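Local atomic coordinates of outer membrane protein TP0453 (Treponema pallidum, PDB entry 3K8G), a protein that alters membrane permeability at acidic pH and might take part in ligand transport at the outer membrane. Residues Asn30-Glu42 and Ala245-Ser257. Sequence-based numbering, arbitrary orientation.
Sequences NENLISRIIENHE and AERLASVISSLYS
I37 and A249 mark the close point of helices 31-41 and 245-253, which run roughly alongside at 44° with axes 8.7 Å apart. The A249 methyl is a knob in the hole formed by L33, R36, I37 and N40, its CB 3.6 Å from R36 CB. L33 CD2 meets L248 CD2 (3.9 Å), the side chains crossing at about a right angle, while I37 CD1 meets I252 CD1 at 4.0 Å. E246 CB lies over one guanidinium face of extended R36, toward its rim, 3.4 Å from NH1; the E246 carboxylate is near but beyond a salt bridge. N32 OD1 accepts from R36 NE in the guanidinium plane. N40 ND2 gives S253 OG a nearly straight bond (2.7 Å, 164°) in the amide plane, and S253 OG donates to A249 O. A water joins N40 ND2 to E246 O. CG beside the backbone N (chi1 -71°) brings the H41 ring to S253, where NE2 donates a bent bond to S253 O (3.2 Å); Y256 turns its edge toward the H41 face, offset. F122 meets both rings. Both helices, assigned as amphipathic, move with helix 45-52 away from helices 169-176 and 215-225 when the hydrophobic cavity opens; here I34 and I38 pack on helix 45-52, L33 and I252 on F25 of strand 21-26, and L248 on Y200 of strand 199-207.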
loop_
_atom_site.group_PDB
_atom_site.type_symbol
_atom_site.label_atom_id
_atom_site.label_comp_id
_atom_site.label_asym_id
_atom_site.label_seq_id
_atom_site.Cartn_x
_atom_site.Cartn_y
_atom_site.Cartn_z
ATOM N N ASN A 30 8.763 10.056 0.067
ATOM C CA ASN A 30 8.831 8.596 0.127
ATOM C C ASN A 30 9.398 7.900 -1.100
ATOM O O ASN A 30 9.189 6.692 -1.306
ATOM C CB ASN A 30 7.455 8.021 0.483
ATOM C CG ASN A 30 6.934 8.566 1.786
ATOM O OD1 ASN A 30 7.528 8.346 2.816
ATOM N ND2 ASN A 30 5.840 9.302 1.740
ATOM N N GLU A 31 10.164 8.656 -1.886
ATOM C CA GLU A 31 10.685 8.188 -3.164
ATOM C C GLU A 31 11.559 6.947 -3.079
ATOM O O GLU A 31 11.378 6.004 -3.859
ATOM C CB GLU A 31 11.437 9.341 -3.891
ATOM C CG GLU A 31 10.546 10.552 -4.206
ATOM C CD GLU A 31 10.537 11.628 -3.117
ATOM O OE1 GLU A 31 10.976 11.381 -1.974
ATOM O OE2 GLU A 31 10.090 12.751 -3.407
ATOM N N ASN A 32 12.498 6.938 -2.135
ATOM C CA ASN A 32 13.407 5.805 -1.962
ATOM C C ASN A 32 12.645 4.540 -1.559
ATOM O O ASN A 32 12.841 3.467 -2.134
ATOM C CB ASN A 32 14.479 6.120 -0.914
ATOM C CG ASN A 32 15.380 4.908 -0.594
ATOM O OD1 ASN A 32 15.393 4.399 0.542
ATOM N ND2 ASN A 32 16.137 4.447 -1.593
ATOM N N LEU A 33 11.781 4.667 -0.557
ATOM C CA LEU A 33 10.978 3.523 -0.124
ATOM C C LEU A 33 10.192 2.888 -1.290
ATOM O O LEU A 33 10.215 1.676 -1.485
ATOM C CB LEU A 33 10.007 3.938 0.985
ATOM C CG LEU A 33 9.024 2.838 1.396
ATOM C CD1 LEU A 33 9.826 1.765 2.110
ATOM C CD2 LEU A 33 7.913 3.400 2.290
ATOM N N ILE A 34 9.490 3.716 -2.052
ATOM C CA ILE A 34 8.653 3.206 -3.148
ATOM C C ILE A 34 9.544 2.567 -4.221
ATOM O O ILE A 34 9.220 1.509 -4.747
ATOM C CB ILE A 34 7.768 4.308 -3.758
ATOM C CG1 ILE A 34 6.749 4.803 -2.729
ATOM C CG2 ILE A 34 7.031 3.768 -5.000
ATOM C CD1 ILE A 34 6.205 6.202 -3.004
ATOM N N SER A 35 10.672 3.213 -4.532
ATOM C CA SER A 35 11.629 2.640 -5.472
ATOM C C SER A 35 12.055 1.253 -5.047
ATOM O O SER A 35 12.063 0.348 -5.868
ATOM C CB SER A 35 12.861 3.543 -5.643
ATOM O OG SER A 35 12.514 4.656 -6.450
ATOM N N ARG A 36 12.411 1.087 -3.770
ATOM C CA ARG A 36 12.861 -0.212 -3.256
ATOM C C ARG A 36 11.779 -1.283 -3.341
ATOM O O ARG A 36 12.056 -2.436 -3.691
ATOM C CB ARG A 36 13.306 -0.103 -1.801
ATOM C CG ARG A 36 14.586 0.651 -1.588
ATOM C CD ARG A 36 14.915 0.713 -0.092
ATOM N NE ARG A 36 16.246 1.283 0.125
ATOM C CZ ARG A 36 17.374 0.576 0.171
ATOM N NH1 ARG A 36 17.348 -0.746 0.033
ATOM N NH2 ARG A 36 18.532 1.198 0.366
ATOM N N ILE A 37 10.549 -0.922 -2.995
ATOM C CA ILE A 37 9.456 -1.889 -3.115
ATOM C C ILE A 37 9.290 -2.327 -4.561
ATOM O O ILE A 37 9.214 -3.522 -4.844
ATOM C CB ILE A 37 8.135 -1.332 -2.568
ATOM C CG1 ILE A 37 8.261 -1.084 -1.070
ATOM C CG2 ILE A 37 6.960 -2.315 -2.865
ATOM C CD1 ILE A 37 7.177 -0.197 -0.518
ATOM N N ILE A 38 9.277 -1.362 -5.479
ATOM C CA ILE A 38 9.128 -1.686 -6.899
ATOM C C ILE A 38 10.234 -2.630 -7.372
ATOM O O ILE A 38 9.950 -3.657 -8.005
ATOM C CB ILE A 38 9.079 -0.420 -7.759
ATOM C CG1 ILE A 38 7.741 0.292 -7.550
ATOM C CG2 ILE A 38 9.380 -0.733 -9.264
ATOM C CD1 ILE A 38 7.694 1.648 -8.206
ATOM N N GLU A 39 11.482 -2.289 -7.029
ATOM C CA GLU A 39 12.648 -3.112 -7.336
ATOM C C GLU A 39 12.520 -4.560 -6.889
ATOM O O GLU A 39 12.899 -5.461 -7.633
ATOM C CB GLU A 39 13.908 -2.534 -6.683
ATOM C CG GLU A 39 14.415 -1.271 -7.303
ATOM C CD GLU A 39 15.658 -0.789 -6.609
ATOM O OE1 GLU A 39 16.656 -1.538 -6.641
ATOM O OE2 GLU A 39 15.629 0.317 -6.022
ATOM N N ASN A 40 12.014 -4.769 -5.669
ATOM C CA ASN A 40 11.805 -6.109 -5.117
ATOM C C ASN A 40 10.833 -6.967 -5.950
ATOM O O ASN A 40 10.827 -8.195 -5.818
ATOM C CB ASN A 40 11.263 -6.021 -3.684
ATOM C CG ASN A 40 12.282 -5.466 -2.670
ATOM O OD1 ASN A 40 13.482 -5.380 -2.936
ATOM N ND2 ASN A 40 11.786 -5.117 -1.479
ATOM N N HIS A 41 10.023 -6.327 -6.798
ATOM C CA HIS A 41 8.978 -7.033 -7.562
ATOM C C HIS A 41 9.135 -7.051 -9.089
ATOM O O HIS A 41 8.360 -7.720 -9.780
ATOM C CB HIS A 41 7.583 -6.503 -7.203
ATOM C CG HIS A 41 7.118 -6.894 -5.836
ATOM N ND1 HIS A 41 6.578 -5.986 -4.950
ATOM C CD2 HIS A 41 7.126 -8.086 -5.195
ATOM C CE1 HIS A 41 6.255 -6.607 -3.829
ATOM N NE2 HIS A 41 6.584 -7.880 -3.949
ATOM N N GLU A 42 10.117 -6.316 -9.607
ATOM C CA GLU A 42 10.477 -6.330 -11.039
ATOM C C GLU A 42 9.613 -5.368 -11.838
ATOM O O GLU A 42 9.911 -4.174 -11.889
ATOM C CB GLU A 42 10.446 -7.749 -11.653
ATOM C CG GLU A 42 11.446 -8.746 -11.042
ATOM C CD GLU A 42 12.756 -8.855 -11.816
ATOM O OE1 GLU A 42 12.776 -9.525 -12.878
ATOM O OE2 GLU A 42 13.779 -8.295 -11.348
ATOM N N ALA A 245 14.353 2.148 6.003
ATOM C CA ALA A 245 13.594 2.148 4.764
ATOM C C ALA A 245 13.795 0.834 4.024
ATOM O O ALA A 245 12.860 0.295 3.446
ATOM C CB ALA A 245 14.002 3.323 3.878
ATOM N N GLU A 246 15.024 0.319 4.037
ATOM C CA GLU A 246 15.281 -0.987 3.419
ATOM C C GLU A 246 14.477 -2.136 4.064
ATOM O O GLU A 246 13.953 -2.991 3.353
ATOM C CB GLU A 246 16.781 -1.324 3.382
ATOM C CG GLU A 246 17.068 -2.778 3.745
ATOM C CD GLU A 246 17.976 -3.476 2.761
ATOM O OE1 GLU A 246 19.193 -3.177 2.754
ATOM O OE2 GLU A 246 17.462 -4.340 2.009
ATOM N N ARG A 247 14.384 -2.178 5.389
ATOM C CA ARG A 247 13.645 -3.277 6.010
ATOM C C ARG A 247 12.147 -3.073 5.841
ATOM O O ARG A 247 11.413 -4.043 5.651
ATOM C CB ARG A 247 13.998 -3.499 7.480
ATOM C CG ARG A 247 14.124 -5.004 7.793
ATOM C CD ARG A 247 14.364 -5.334 9.256
ATOM N NE ARG A 247 13.121 -5.821 9.826
ATOM C CZ ARG A 247 12.451 -5.224 10.801
ATOM N NH1 ARG A 247 11.325 -5.755 11.212
ATOM N NH2 ARG A 247 12.912 -4.118 11.370
ATOM N N LEU A 248 11.693 -1.819 5.901
ATOM C CA LEU A 248 10.289 -1.506 5.661
ATOM C C LEU A 248 9.850 -1.983 4.275
ATOM O O LEU A 248 8.801 -2.601 4.132
ATOM C CB LEU A 248 10.006 -0.012 5.851
ATOM C CG LEU A 248 8.567 0.492 5.610
ATOM C CD1 LEU A 248 7.562 -0.269 6.466
ATOM C CD2 LEU A 248 8.474 2.034 5.860
ATOM N N ALA A 249 10.684 -1.716 3.272
ATOM C CA ALA A 249 10.407 -2.127 1.889
ATOM C C ALA A 249 10.262 -3.643 1.730
ATOM O O ALA A 249 9.352 -4.120 1.025
ATOM C CB ALA A 249 11.495 -1.586 0.942
ATOM N N SER A 250 11.168 -4.368 2.385
ATOM C CA SER A 250 11.177 -5.830 2.449
ATOM C C SER A 250 9.924 -6.390 3.162
ATOM O O SER A 250 9.267 -7.295 2.651
ATOM C CB SER A 250 12.462 -6.284 3.154
ATOM O OG SER A 250 12.388 -7.643 3.544
ATOM N N VAL A 251 9.599 -5.838 4.329
ATOM C CA VAL A 251 8.345 -6.180 5.045
ATOM C C VAL A 251 7.109 -6.065 4.129
ATOM O O VAL A 251 6.262 -6.973 4.057
ATOM C CB VAL A 251 8.173 -5.314 6.344
ATOM C CG1 VAL A 251 6.761 -5.438 6.917
ATOM C CG2 VAL A 251 9.214 -5.712 7.401
ATOM N N ILE A 252 6.998 -4.953 3.412
ATOM C CA ILE A 252 5.873 -4.773 2.498
ATOM C C ILE A 252 5.892 -5.728 1.283
ATOM O O ILE A 252 4.850 -6.259 0.870
ATOM C CB ILE A 252 5.793 -3.294 2.038
ATOM C CG1 ILE A 252 5.450 -2.414 3.256
ATOM C CG2 ILE A 252 4.796 -3.149 0.906
ATOM C CD1 ILE A 252 5.474 -0.918 3.004
ATOM N N SER A 253 7.080 -5.920 0.713
ATOM C CA SER A 253 7.300 -6.790 -0.431
ATOM C C SER A 253 6.947 -8.219 -0.090
ATOM O O SER A 253 6.381 -8.933 -0.913
ATOM C CB SER A 253 8.786 -6.750 -0.821
ATOM O OG SER A 253 9.087 -5.525 -1.442
ATOM N N SER A 254 7.257 -8.620 1.137
ATOM C CA SER A 254 7.076 -9.998 1.580
ATOM C C SER A 254 5.604 -10.440 1.669
ATOM O O SER A 254 5.344 -11.616 1.914
ATOM C CB SER A 254 7.760 -10.224 2.923
ATOM O OG SER A 254 7.002 -9.625 3.958
ATOM N N LEU A 255 4.657 -9.508 1.507
ATOM C CA LEU A 255 3.228 -9.861 1.415
ATOM C C LEU A 255 2.991 -10.764 0.204
ATOM O O LEU A 255 2.191 -11.709 0.252
ATOM C CB LEU A 255 2.365 -8.582 1.295
ATOM C CG LEU A 255 2.205 -7.717 2.559
ATOM C CD1 LEU A 255 1.529 -6.351 2.289
ATOM C CD2 LEU A 255 1.422 -8.514 3.643
ATOM N N TYR A 256 3.681 -10.439 -0.892
ATOM C CA TYR A 256 3.590 -11.170 -2.138
ATOM C C TYR A 256 4.718 -12.206 -2.196
ATOM O O TYR A 256 5.868 -11.880 -1.918
ATOM C CB TYR A 256 3.714 -10.216 -3.333
ATOM C CG TYR A 256 3.606 -10.933 -4.667
ATOM C CD1 TYR A 256 2.380 -11.346 -5.143
ATOM C CD2 TYR A 256 4.742 -11.225 -5.432
ATOM C CE1 TYR A 256 2.263 -12.014 -6.347
ATOM C CE2 TYR A 256 4.632 -11.892 -6.661
ATOM C CZ TYR A 256 3.378 -12.277 -7.109
ATOM O OH TYR A 256 3.217 -12.949 -8.308
ATOM N N SER A 257 4.370 -13.429 -2.595
ATOM C CA SER A 257 5.268 -14.598 -2.593
ATOM C C SER A 257 5.247 -15.298 -1.230
ATOM O O SER A 257 4.177 -15.667 -0.722
ATOM C CB SER A 257 6.710 -14.239 -3.007
ATOM O OG SER A 257 6.810 -14.041 -4.410
HETATM O O HOH W 1 14.121 -4.399 0.648
#